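Local coordinates for trehalose-6-phosphate phosphatase related protein (Thermoplasma acidophilum, PDB 1U02), which removes the phosphate from trehalose 6-phosphate to give free trehalose, in a reaction that depends on magnesium, at residues 63-68 with 109-114; 89-94 with 139-144. All coordinates share one frame; numbering follows the deposited sequence.

Contact 1 of 2, residues 63-68 with 109-114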
loop_
_atom_site.group_PDB
_atom_site.type_symbol
_atom_site.label_atom_id
_atom_site.label_comp_id
_atom_site.label_asym_id
_atom_site.label_seq_id
_atom_site.Cartn_x
_atom_site.Cartn_y
_atom_site.Cartn_z
ATOM N N ILE A 63 2.561 4.677 6.562
ATOM C CA ILE A 63 2.863 5.541 5.438
ATOM C C ILE A 63 1.824 5.075 4.420
ATOM O O ILE A 63 1.906 3.953 3.922
ATOM C CB ILE A 63 4.297 5.294 4.896
ATOM C CG1 ILE A 63 5.327 5.723 5.946
ATOM C CG2 ILE A 63 4.520 6.082 3.609
ATOM C CD1 ILE A 63 6.765 5.372 5.584
ATOM N N CYS A 64 0.833 5.921 4.140
ATOM C CA CYS A 64 -0.241 5.566 3.210
ATOM C C CYS A 64 -0.174 6.284 1.869
ATOM O O CYS A 64 0.601 7.225 1.701
ATOM C CB CYS A 64 -1.593 5.841 3.871
ATOM S SG CYS A 64 -1.825 4.914 5.416
ATOM N N TYR A 65 -0.993 5.831 0.920
ATOM C CA TYR A 65 -1.030 6.417 -0.423
ATOM C C TYR A 65 0.377 6.462 -1.024
ATOM O O TYR A 65 0.741 7.425 -1.706
ATOM C CB TYR A 65 -1.591 7.844 -0.380
ATOM C CG TYR A 65 -3.016 7.987 0.111
ATOM C CD1 TYR A 65 -4.082 7.443 -0.606
ATOM C CD2 TYR A 65 -3.304 8.719 1.262
ATOM C CE1 TYR A 65 -5.401 7.628 -0.194
ATOM C CE2 TYR A 65 -4.623 8.914 1.686
ATOM C CZ TYR A 65 -5.663 8.368 0.950
ATOM O OH TYR A 65 -6.960 8.594 1.339
ATOM N N HIS A 66 1.166 5.425 -0.762
ATOM C CA HIS A 66 2.531 5.353 -1.278
ATOM C C HIS A 66 3.383 6.536 -0.815
ATOM O O HIS A 66 4.396 6.865 -1.439
ATOM C CB HIS A 66 2.515 5.288 -2.812
ATOM C CG HIS A 66 2.013 3.985 -3.357
ATOM N ND1 HIS A 66 2.794 2.853 -3.418
ATOM C CD2 HIS A 66 0.797 3.632 -3.841
ATOM C CE1 HIS A 66 2.082 1.855 -3.916
ATOM N NE2 HIS A 66 0.867 2.302 -4.181
ATOM N N GLY A 67 2.965 7.170 0.280
ATOM C CA GLY A 67 3.716 8.295 0.815
ATOM C C GLY A 67 3.028 9.652 0.859
ATOM O O GLY A 67 3.550 10.573 1.483
ATOM N N ALA A 68 1.865 9.793 0.226
ATOM C CA ALA A 68 1.170 11.082 0.219
ATOM C C ALA A 68 0.681 11.516 1.599
ATOM O O ALA A 68 0.564 12.709 1.878
ATOM C CB ALA A 68 -0.005 11.042 -0.756
ATOM N N TYR A 109 -13.312 2.398 -5.993
ATOM C CA TYR A 109 -13.044 2.556 -4.572
ATOM C C TYR A 109 -12.572 3.977 -4.317
ATOM O O TYR A 109 -11.485 4.371 -4.739
ATOM C CB TYR A 109 -11.985 1.550 -4.135
ATOM C CG TYR A 109 -12.429 0.118 -4.323
ATOM C CD1 TYR A 109 -13.067 -0.574 -3.297
ATOM C CD2 TYR A 109 -12.212 -0.543 -5.528
ATOM C CE1 TYR A 109 -13.476 -1.901 -3.464
ATOM C CE2 TYR A 109 -12.616 -1.869 -5.708
ATOM C CZ TYR A 109 -13.245 -2.541 -4.673
ATOM O OH TYR A 109 -13.640 -3.855 -4.848
ATOM N N ARG A 110 -13.411 4.738 -3.628
ATOM C CA ARG A 110 -13.123 6.126 -3.315
ATOM C C ARG A 110 -12.296 6.291 -2.051
ATOM O O ARG A 110 -12.553 5.637 -1.044
ATOM C CB ARG A 110 -14.435 6.899 -3.163
ATOM C CG ARG A 110 -14.259 8.346 -2.753
ATOM C CD ARG A 110 -15.609 8.992 -2.503
ATOM N NE ARG A 110 -15.502 10.432 -2.296
ATOM C CZ ARG A 110 -16.546 11.248 -2.181
ATOM N NH1 ARG A 110 -17.780 10.762 -2.253
ATOM N NH2 ARG A 110 -16.356 12.549 -1.998
ATOM N N LYS A 111 -11.301 7.171 -2.117
ATOM C CA LYS A 111 -10.444 7.470 -0.974
ATOM C C LYS A 111 -10.171 8.972 -1.016
ATOM O O LYS A 111 -10.303 9.593 -2.068
ATOM C CB LYS A 111 -9.145 6.670 -1.062
ATOM C CG LYS A 111 -9.421 5.177 -1.115
ATOM C CD LYS A 111 -8.211 4.335 -1.389
ATOM C CE LYS A 111 -8.658 2.899 -1.639
ATOM N NZ LYS A 111 -7.541 1.934 -1.624
ATOM N N ASN A 112 -9.796 9.561 0.114
ATOM C CA ASN A 112 -9.545 10.999 0.141
ATOM C C ASN A 112 -8.464 11.477 -0.826
ATOM O O ASN A 112 -8.565 12.580 -1.370
ATOM C CB ASN A 112 -9.200 11.459 1.559
ATOM C CG ASN A 112 -10.352 11.278 2.520
ATOM O OD1 ASN A 112 -11.510 11.441 2.145
ATOM N ND2 ASN A 112 -10.042 10.955 3.771
ATOM N N LEU A 113 -7.435 10.665 -1.045
ATOM C CA LEU A 113 -6.362 11.071 -1.952
ATOM C C LEU A 113 -6.120 10.107 -3.106
ATOM O O LEU A 113 -5.013 10.029 -3.644
ATOM C CB LEU A 113 -5.059 11.289 -1.174
ATOM C CG LEU A 113 -5.117 12.490 -0.215
ATOM C CD1 LEU A 113 -3.853 12.560 0.639
ATOM C CD2 LEU A 113 -5.298 13.774 -1.027
ATOM N N ALA A 114 -7.159 9.382 -3.498
ATOM C CA ALA A 114 -7.029 8.451 -4.613
ATOM C C ALA A 114 -8.366 7.823 -4.952
ATOM O O ALA A 114 -9.245 7.713 -4.099
ATOM C CB ALA A 114 -6.017 7.346 -4.274
HETATM O O HOH W 1 -7.407 9.763 3.684
#
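The ring of Tyr65 lies over Leu113, whose CB stands 3.6 Å from the ring centroid and only 9° off the ring normal, a CH-pi contact centred on the face. The contact joins the core of a HAD-type phosphatase to what is, by its topology, probably its cap: Tyr65 lies at strand 61-64 of the mixed sheet that carries the magnesium site, while Leu113 sits in the type I beta turn Lys111 to Ala114, which closes the beta-hairpin of strands 107-111 and 114-118 of the antiparallel sheet. With chi1 at -62°, CG of Tyr65 is anti to its carbonyl carbon, and the ring reaches across to the turn. The side chains of Tyr65 and Leu113 cross at about a right angle, and Leu113 CD1 reaches Tyr65 CE2 at 3.9 Å. Ala114 CB adds an apolar touch at Tyr65 CE1, 4.1 Å away, while CB of Lys111 lies at the ring edge, near its plane. The phenol oxygen meets the backbone of the turn: Leu113 N donates a weak hydrogen bond to Tyr65 OH, 3.2 Å long with an N-H...O angle of 148°. An alanine in place of Tyr65 would probably leave Leu113 CB without its aromatic cover and Leu113 N without this acceptor, opening a gap beside the turn. Around the contact, Pro49 and Glu50 of helix 49-55 also touch Tyr65. The extended chain of Lys111 leads away from the tyrosine to a salt bridge between its NZ and Glu51, with its side chain about 7 Å from that of the magnesium ligand Asp9. A water in the plane of the ring extends the polar end of the contact, lying 2.7 Å from Tyr65 OH and accepting a hydrogen bond from Asn112 ND2 at 2.9 Å.

Contact 2 of 2, residues 89-94 with 139-144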
loop_
_atom_site.group_PDB
_atom_site.type_symbol
_atom_site.label_atom_id
_atom_site.label_comp_id
_atom_site.label_asym_id
_atom_site.label_seq_id
_atom_site.Cartn_x
_atom_site.Cartn_y
_atom_site.Cartn_z
ATOM N N PHE A 89 -9.867 14.913 -5.669
ATOM C CA PHE A 89 -10.359 13.551 -5.661
ATOM C C PHE A 89 -11.849 13.446 -5.368
ATOM O O PHE A 89 -12.495 12.486 -5.791
ATOM C CB PHE A 89 -9.512 12.713 -4.712
ATOM C CG PHE A 89 -8.160 12.412 -5.273
ATOM C CD1 PHE A 89 -8.031 11.519 -6.336
ATOM C CD2 PHE A 89 -7.025 13.074 -4.810
ATOM C CE1 PHE A 89 -6.786 11.293 -6.939
ATOM C CE2 PHE A 89 -5.777 12.853 -5.404
ATOM C CZ PHE A 89 -5.661 11.961 -6.472
ATOM N N ASP A 90 -12.404 14.433 -4.668
ATOM C CA ASP A 90 -13.843 14.427 -4.410
ATOM C C ASP A 90 -14.545 14.621 -5.754
ATOM O O ASP A 90 -15.509 13.923 -6.073
ATOM C CB ASP A 90 -14.257 15.562 -3.467
ATOM C CG ASP A 90 -13.866 15.298 -2.023
ATOM O OD1 ASP A 90 -13.885 14.118 -1.604
ATOM O OD2 ASP A 90 -13.558 16.275 -1.303
ATOM N N ARG A 91 -14.047 15.573 -6.541
ATOM C CA ARG A 91 -14.620 15.870 -7.850
ATOM C C ARG A 91 -14.424 14.708 -8.824
ATOM O O ARG A 91 -15.312 14.400 -9.621
ATOM C CB ARG A 91 -13.997 17.144 -8.437
ATOM C CG ARG A 91 -14.264 18.403 -7.610
ATOM C CD ARG A 91 -14.152 19.688 -8.447
ATOM N NE ARG A 91 -12.783 20.014 -8.850
ATOM C CZ ARG A 91 -11.831 20.446 -8.023
ATOM N NH1 ARG A 91 -12.088 20.612 -6.730
ATOM N NH2 ARG A 91 -10.620 20.722 -8.492
ATOM N N ILE A 92 -13.260 14.067 -8.761
ATOM C CA ILE A 92 -12.983 12.941 -9.648
ATOM C C ILE A 92 -13.993 11.824 -9.415
ATOM O O ILE A 92 -14.525 11.250 -10.365
ATOM C CB ILE A 92 -11.547 12.405 -9.436
ATOM C CG1 ILE A 92 -10.540 13.432 -9.971
ATOM C CG2 ILE A 92 -11.370 11.059 -10.141
ATOM C CD1 ILE A 92 -9.091 13.098 -9.673
ATOM N N TYR A 93 -14.265 11.524 -8.151
ATOM C CA TYR A 93 -15.218 10.475 -7.824
ATOM C C TYR A 93 -16.617 10.865 -8.291
ATOM O O TYR A 93 -17.338 10.061 -8.879
ATOM C CB TYR A 93 -15.250 10.216 -6.316
ATOM C CG TYR A 93 -16.231 9.132 -5.960
ATOM C CD1 TYR A 93 -15.969 7.804 -6.279
ATOM C CD2 TYR A 93 -17.460 9.440 -5.377
ATOM C CE1 TYR A 93 -16.908 6.803 -6.037
ATOM C CE2 TYR A 93 -18.409 8.446 -5.130
ATOM C CZ TYR A 93 -18.123 7.133 -5.467
ATOM O OH TYR A 93 -19.065 6.152 -5.268
ATOM N N GLU A 94 -17.003 12.102 -8.016
ATOM C CA GLU A 94 -18.325 12.569 -8.411
ATOM C C GLU A 94 -18.531 12.494 -9.919
ATOM O O GLU A 94 -19.599 12.090 -10.388
ATOM C CB GLU A 94 -18.545 14.006 -7.930
ATOM C CG GLU A 94 -19.871 14.612 -8.368
ATOM C CD GLU A 94 -21.057 13.692 -8.115
ATOM O OE1 GLU A 94 -21.207 13.201 -6.973
ATOM O OE2 GLU A 94 -21.842 13.461 -9.060
ATOM N N ARG A 139 -5.568 13.910 -16.858
ATOM C CA ARG A 139 -5.012 15.117 -17.465
ATOM C C ARG A 139 -5.839 16.331 -17.062
ATOM O O ARG A 139 -5.297 17.392 -16.764
ATOM C CB ARG A 139 -4.979 14.987 -18.993
ATOM C CG ARG A 139 -4.271 13.727 -19.471
ATOM C CD ARG A 139 -4.007 13.734 -20.968
ATOM N NE ARG A 139 -3.592 12.412 -21.433
ATOM C CZ ARG A 139 -4.433 11.437 -21.765
ATOM N NH1 ARG A 139 -5.743 11.631 -21.692
ATOM N NH2 ARG A 139 -3.964 10.259 -22.154
ATOM N N ILE A 140 -7.157 16.170 -17.046
ATOM C CA ILE A 140 -8.037 17.270 -16.678
ATOM C C ILE A 140 -7.765 17.789 -15.266
ATOM O O ILE A 140 -7.641 18.995 -15.053
ATOM C CB ILE A 140 -9.513 16.842 -16.776
ATOM C CG1 ILE A 140 -9.857 16.520 -18.232
ATOM C CG2 ILE A 140 -10.415 17.942 -16.235
ATOM C CD1 ILE A 140 -11.217 15.867 -18.414
ATOM N N PHE A 141 -7.656 16.873 -14.307
ATOM C CA PHE A 141 -7.430 17.245 -12.917
ATOM C C PHE A 141 -5.975 17.365 -12.498
ATOM O O PHE A 141 -5.684 17.751 -11.364
ATOM C CB PHE A 141 -8.140 16.250 -12.009
ATOM C CG PHE A 141 -9.632 16.365 -12.055
ATOM C CD1 PHE A 141 -10.298 17.247 -11.210
ATOM C CD2 PHE A 141 -10.371 15.617 -12.966
ATOM C CE1 PHE A 141 -11.686 17.382 -11.267
ATOM C CE2 PHE A 141 -11.755 15.742 -13.037
ATOM C CZ PHE A 141 -12.415 16.626 -12.186
ATOM N N GLY A 142 -5.062 17.035 -13.403
ATOM C CA GLY A 142 -3.653 17.132 -13.077
ATOM C C GLY A 142 -3.185 16.119 -12.049
ATOM O O GLY A 142 -2.365 16.433 -11.185
ATOM N N VAL A 143 -3.716 14.904 -12.128
ATOM C CA VAL A 143 -3.301 13.862 -11.205
ATOM C C VAL A 143 -2.517 12.809 -11.967
ATOM O O VAL A 143 -2.402 12.868 -13.194
ATOM C CB VAL A 143 -4.499 13.215 -10.470
ATOM C CG1 VAL A 143 -5.056 14.198 -9.451
ATOM C CG2 VAL A 143 -5.577 12.816 -11.460
ATOM N N GLU A 144 -1.985 11.844 -11.229
ATOM C CA GLU A 144 -1.156 10.791 -11.789
ATOM C C GLU A 144 -1.887 9.457 -11.907
ATOM O O GLU A 144 -2.734 9.124 -11.073
ATOM C CB GLU A 144 0.083 10.667 -10.899
ATOM C CG GLU A 144 1.014 9.506 -11.168
ATOM C CD GLU A 144 2.202 9.537 -10.218
ATOM O OE1 GLU A 144 2.962 10.532 -10.264
ATOM O OE2 GLU A 144 2.362 8.583 -9.422
#
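Ile92 lays its CG1 on one face of the Phe141 ring, 3.8 Å from the centroid and 15° off the normal, which meets the geometry of a CH-pi contact displaced toward the rim. The isoleucine's chi1 of -70° sets CG1 anti to its carbonyl carbon and CG2 anti to the backbone N; it is the CG1 branch that meets the ring, and the two side chains slide past each other in opposite directions. CD1 of Ile92 continues to Val143, meeting CG2 tip to tip at 4.0 Å. That methyl of Val143 occupies the crowded position between backbone N and carbonyl carbon, whereas CG1, anti to the carbonyl carbon, lies 3.8 Å from Phe89 CZ. Arg91 packs by its aliphatic root: CB is 3.7 Å from Phe141 CE1. Its NE comes to the ring edge, in plane and 3.7 Å from Phe141 CE1. The guanidinium and ring planes stand 39° apart, so the two groups do not lie flat on each other. No hydrogen bond crosses between the segments, and the fit rests on side-chain packing. Phe89 and Ile92 also touch Val115 of strand 114-118, which places helix 86-96 against the antiparallel sheet. Helix 127-141 ends beside it in a Schellman motif: Gly142, with positive phi, is the C-prime residue, Gly142 N pairs weakly with Arg139 O, and Val143 N turns back to Ala138 O, leading the chain toward strand 144-147. Two helices, 86-96 and 127-141, thus pack beside a four-stranded antiparallel sheet, consistent with the cap of a HAD phosphatase.

From the N terminus the chain reaches 63-68, at strand 61-64 of the mixed sheet, then 89-94 in helix 86-96, then 109-114 at a turn of the antiparallel sheet, and last 139-144 at the end of helix 127-141. Contact 1 closes a loop of 40 intervening residues and contact 2 one of 44; because their segments alternate, the loops cross. Contact 1 ties the magnesium-bearing sheet to the antiparallel one, and contact 2 joins the two helices beside that second sheet. Their centres are about 13 Å apart, and they touch directly: Arg110 NH2 forms a salt bridge to Asp90 OD1 at 3.0 Å, and Leu113 O packs 3.4 Å from Phe89 CE2.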